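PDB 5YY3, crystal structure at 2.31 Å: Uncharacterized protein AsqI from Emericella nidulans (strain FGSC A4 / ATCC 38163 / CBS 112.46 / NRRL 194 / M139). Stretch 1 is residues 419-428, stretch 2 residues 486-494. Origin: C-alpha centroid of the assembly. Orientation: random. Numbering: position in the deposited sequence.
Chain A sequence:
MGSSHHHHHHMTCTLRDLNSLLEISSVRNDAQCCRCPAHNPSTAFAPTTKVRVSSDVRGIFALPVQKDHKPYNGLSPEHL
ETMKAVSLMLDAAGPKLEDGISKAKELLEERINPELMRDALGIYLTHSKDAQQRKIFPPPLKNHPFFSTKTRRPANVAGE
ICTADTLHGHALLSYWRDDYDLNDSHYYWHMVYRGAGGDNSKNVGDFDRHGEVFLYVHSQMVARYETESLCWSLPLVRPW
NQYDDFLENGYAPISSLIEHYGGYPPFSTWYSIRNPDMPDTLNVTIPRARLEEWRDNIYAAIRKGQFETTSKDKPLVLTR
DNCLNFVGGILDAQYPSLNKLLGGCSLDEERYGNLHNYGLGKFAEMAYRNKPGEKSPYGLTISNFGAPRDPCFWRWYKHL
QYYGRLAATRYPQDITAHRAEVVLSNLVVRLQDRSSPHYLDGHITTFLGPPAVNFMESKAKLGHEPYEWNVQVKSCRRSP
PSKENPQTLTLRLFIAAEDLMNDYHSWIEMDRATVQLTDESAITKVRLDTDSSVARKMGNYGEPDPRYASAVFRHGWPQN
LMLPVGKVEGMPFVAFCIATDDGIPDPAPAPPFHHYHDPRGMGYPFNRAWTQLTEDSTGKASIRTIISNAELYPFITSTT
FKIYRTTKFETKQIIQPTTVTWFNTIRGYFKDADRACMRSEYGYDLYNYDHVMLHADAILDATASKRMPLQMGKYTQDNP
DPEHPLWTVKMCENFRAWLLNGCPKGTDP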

# COMPACT_ATOMS: atom_id res chain seq x y z
N ARG A 419 -47.81 -7.85 7.32
CA ARG A 419 -47.49 -9.02 6.50
C ARG A 419 -48.58 -9.30 5.45
O ARG A 419 -49.76 -9.20 5.74
CB ARG A 419 -47.32 -10.27 7.40
CG ARG A 419 -48.57 -10.63 8.25
CD ARG A 419 -48.70 -12.13 8.55
NE ARG A 419 -47.77 -12.62 9.57
CZ ARG A 419 -47.40 -13.90 9.72
NH1 ARG A 419 -47.88 -14.84 8.90
NH2 ARG A 419 -46.54 -14.24 10.68
N ALA A 420 -48.17 -9.66 4.24
CA ALA A 420 -49.13 -10.19 3.27
C ALA A 420 -49.38 -11.66 3.57
O ALA A 420 -48.47 -12.37 4.01
CB ALA A 420 -48.62 -10.01 1.85
N GLU A 421 -50.60 -12.13 3.32
CA GLU A 421 -50.95 -13.52 3.57
C GLU A 421 -50.42 -14.37 2.42
O GLU A 421 -51.14 -14.78 1.50
CB GLU A 421 -52.46 -13.68 3.73
CG GLU A 421 -52.97 -13.50 5.17
CD GLU A 421 -54.48 -13.26 5.22
OE1 GLU A 421 -54.90 -12.15 4.83
OE2 GLU A 421 -55.23 -14.18 5.62
N VAL A 422 -49.13 -14.65 2.51
CA VAL A 422 -48.42 -15.23 1.40
C VAL A 422 -47.21 -15.97 1.95
O VAL A 422 -46.72 -15.65 3.03
CB VAL A 422 -48.05 -14.12 0.38
CG1 VAL A 422 -46.54 -14.04 0.11
CG2 VAL A 422 -48.86 -14.28 -0.87
N VAL A 423 -46.74 -16.98 1.23
CA VAL A 423 -45.50 -17.63 1.60
C VAL A 423 -44.48 -17.34 0.52
O VAL A 423 -44.72 -17.67 -0.65
CB VAL A 423 -45.66 -19.15 1.77
CG1 VAL A 423 -44.29 -19.82 1.92
CG2 VAL A 423 -46.55 -19.47 2.96
N LEU A 424 -43.36 -16.72 0.91
CA LEU A 424 -42.26 -16.48 -0.02
C LEU A 424 -41.21 -17.57 0.07
O LEU A 424 -40.93 -18.09 1.16
CB LEU A 424 -41.58 -15.12 0.25
CG LEU A 424 -42.36 -13.83 -0.04
CD1 LEU A 424 -41.45 -12.59 0.01
CD2 LEU A 424 -43.09 -13.93 -1.37
N SER A 425 -40.59 -17.89 -1.05
CA SER A 425 -39.49 -18.85 -1.07
C SER A 425 -38.64 -18.64 -2.31
O SER A 425 -39.06 -17.94 -3.23
CB SER A 425 -40.00 -20.29 -1.02
OG SER A 425 -40.56 -20.66 -2.27
N ASN A 426 -37.46 -19.23 -2.32
CA ASN A 426 -36.65 -19.31 -3.53
C ASN A 426 -36.26 -17.96 -4.12
O ASN A 426 -36.37 -17.75 -5.33
CB ASN A 426 -37.37 -20.13 -4.60
CG ASN A 426 -37.34 -21.63 -4.31
OD1 ASN A 426 -38.38 -22.27 -4.20
ND2 ASN A 426 -36.16 -22.18 -4.18
N LEU A 427 -35.79 -17.05 -3.28
CA LEU A 427 -35.33 -15.76 -3.78
C LEU A 427 -34.02 -15.95 -4.53
O LEU A 427 -33.09 -16.58 -4.02
CB LEU A 427 -35.15 -14.77 -2.62
CG LEU A 427 -34.62 -13.39 -2.97
CD1 LEU A 427 -35.56 -12.71 -3.95
CD2 LEU A 427 -34.45 -12.54 -1.71
N VAL A 428 -33.94 -15.42 -5.74
CA VAL A 428 -32.73 -15.50 -6.52
C VAL A 428 -32.35 -14.12 -7.12
O VAL A 428 -33.22 -13.36 -7.56
CB VAL A 428 -32.86 -16.56 -7.65
CG1 VAL A 428 -31.59 -16.66 -8.45
CG2 VAL A 428 -33.21 -17.94 -7.08
N PRO A 486 -58.91 -10.99 -6.56
CA PRO A 486 -57.45 -11.14 -6.57
C PRO A 486 -56.81 -10.79 -5.23
O PRO A 486 -57.38 -9.99 -4.48
CB PRO A 486 -57.00 -10.13 -7.65
CG PRO A 486 -58.23 -9.72 -8.38
CD PRO A 486 -59.35 -9.86 -7.40
N GLN A 487 -55.67 -11.40 -4.92
CA GLN A 487 -54.84 -10.96 -3.79
C GLN A 487 -53.75 -10.04 -4.30
O GLN A 487 -52.95 -10.43 -5.16
CB GLN A 487 -54.21 -12.14 -3.07
CG GLN A 487 -53.44 -11.74 -1.83
CD GLN A 487 -53.01 -12.95 -1.02
OE1 GLN A 487 -53.04 -14.07 -1.51
NE2 GLN A 487 -52.63 -12.73 0.23
N THR A 488 -53.71 -8.82 -3.79
CA THR A 488 -52.68 -7.88 -4.19
C THR A 488 -51.71 -7.61 -3.05
O THR A 488 -52.11 -7.24 -1.97
CB THR A 488 -53.28 -6.57 -4.66
OG1 THR A 488 -53.91 -6.79 -5.92
CG2 THR A 488 -52.19 -5.50 -4.81
N LEU A 489 -50.42 -7.81 -3.30
CA LEU A 489 -49.40 -7.59 -2.28
C LEU A 489 -48.21 -6.87 -2.90
O LEU A 489 -48.13 -6.72 -4.11
CB LEU A 489 -48.98 -8.93 -1.66
CG LEU A 489 -48.48 -9.88 -2.73
CD1 LEU A 489 -46.96 -10.05 -2.68
CD2 LEU A 489 -49.21 -11.22 -2.67
N THR A 490 -47.31 -6.41 -2.05
CA THR A 490 -46.13 -5.69 -2.52
C THR A 490 -44.87 -6.42 -2.06
O THR A 490 -44.74 -6.78 -0.88
CB THR A 490 -46.11 -4.23 -2.02
OG1 THR A 490 -47.23 -3.52 -2.57
CG2 THR A 490 -44.81 -3.51 -2.45
N LEU A 491 -43.96 -6.66 -3.01
CA LEU A 491 -42.68 -7.30 -2.73
C LEU A 491 -41.62 -6.23 -2.56
O LEU A 491 -41.46 -5.37 -3.44
CB LEU A 491 -42.28 -8.27 -3.85
CG LEU A 491 -43.15 -9.50 -4.06
CD1 LEU A 491 -42.61 -10.31 -5.20
CD2 LEU A 491 -43.20 -10.34 -2.79
N ARG A 492 -40.90 -6.27 -1.44
CA ARG A 492 -39.88 -5.28 -1.16
C ARG A 492 -38.50 -5.92 -1.07
O ARG A 492 -38.25 -6.74 -0.18
CB ARG A 492 -40.20 -4.53 0.14
CG ARG A 492 -41.59 -3.96 0.16
CD ARG A 492 -41.93 -3.45 1.53
NE ARG A 492 -43.25 -2.84 1.53
CZ ARG A 492 -43.48 -1.56 1.31
NH1 ARG A 492 -42.46 -0.74 1.09
NH2 ARG A 492 -44.72 -1.10 1.31
N LEU A 493 -37.62 -5.54 -1.99
CA LEU A 493 -36.29 -6.15 -2.08
C LEU A 493 -35.16 -5.23 -1.60
O LEU A 493 -35.03 -4.09 -2.06
CB LEU A 493 -36.01 -6.58 -3.53
CG LEU A 493 -34.58 -7.04 -3.83
CD1 LEU A 493 -34.31 -8.40 -3.25
CD2 LEU A 493 -34.30 -7.01 -5.32
N PHE A 494 -34.35 -5.76 -0.69
CA PHE A 494 -33.17 -5.09 -0.16
C PHE A 494 -31.94 -6.01 -0.26
O PHE A 494 -32.07 -7.25 -0.22
CB PHE A 494 -33.38 -4.69 1.30
CG PHE A 494 -34.39 -3.59 1.52
CD1 PHE A 494 -35.75 -3.86 1.53
CD2 PHE A 494 -33.97 -2.28 1.77
CE1 PHE A 494 -36.68 -2.85 1.75
CE2 PHE A 494 -34.89 -1.26 2.01
CZ PHE A 494 -36.25 -1.55 2.00
O HOH W 1 -52.70 -10.32 1.58

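A single side-chain amide supplies all the direct polar contact between these two stretches. Gln487 NE2 donates a hydrogen bond to Glu421 O at 2.8 Å, with an N-H...O angle of 155°. The same nitrogen also donates to water 1, with Gln487 NE2 2.8 Å from the water oxygen. That water accepts a second, longer bond from Glu421 N, at 3.3 Å from its oxygen. Gln487 therefore reaches both the carbonyl and the amide of one residue, one directly and one through water.

The reach depends on an extended side chain. The CA-to-CB bond of Gln487 points toward stretch 1, and chi1 and chi2, both t, extend the chain so that NE2 comes within 2.8 Å of Glu421 O. Glutamine suits this buried place because one primary amide can give two hydrogen bonds from NE2, while OE1 is satisfied elsewhere in the structure. The CA-to-CB bond of Glu421 points sideways, and its carboxylate is not part of the contact; OE2 is hydrogen-bonded elsewhere in the structure. Its backbone does the polar work. Where the strand begins, a weak backbone hydrogen bond runs from Val422 N to Ala420 O at 2.8 Å.

No backbone hydrogen bonds link the two stretches. Their strand axes come no closer than 10.5 Å and run in roughly the same direction, 37° apart. They pack through side chains, not as paired neighbours in a sheet.

The rest of the contact is apolar. The backbones are nearest at Ala420 and Leu489, whose CA atoms are 6.1 Å apart. Ala420 CB meets Leu489 CB at 3.7 Å, and the small methyl fits this narrow gap. Leu489 also touches the next residue but one: Val422 CG2 lies 3.6 Å from Leu489 CD2. Leu489 has chi1 p and an off-well chi2 of 107°; Val422 is also between wells, with chi1 at 123°.

Further along, the backbones are wider apart and longer side chains fill the space. Leu424 CD2 lies 3.9 Å from Leu491 CD2. The CA-to-CB bond of Leu491 points sideways, but its m, t side chain brings its end nearer. Leu427 and Leu493 have CA atoms 9.8 Å apart. The CA-to-CB bonds of both point toward the other stretch, and both rotamers are t, p, yet Leu427 CD2 and Leu493 CD1 remain 4.4 Å apart, a loose contact.

Together the stretches bury 307 Å². Gln487 and Leu489 each have 50 Å² covered, the largest shares. The leucines, Val422 and Ala420 are buried, as suits their apolar side chains.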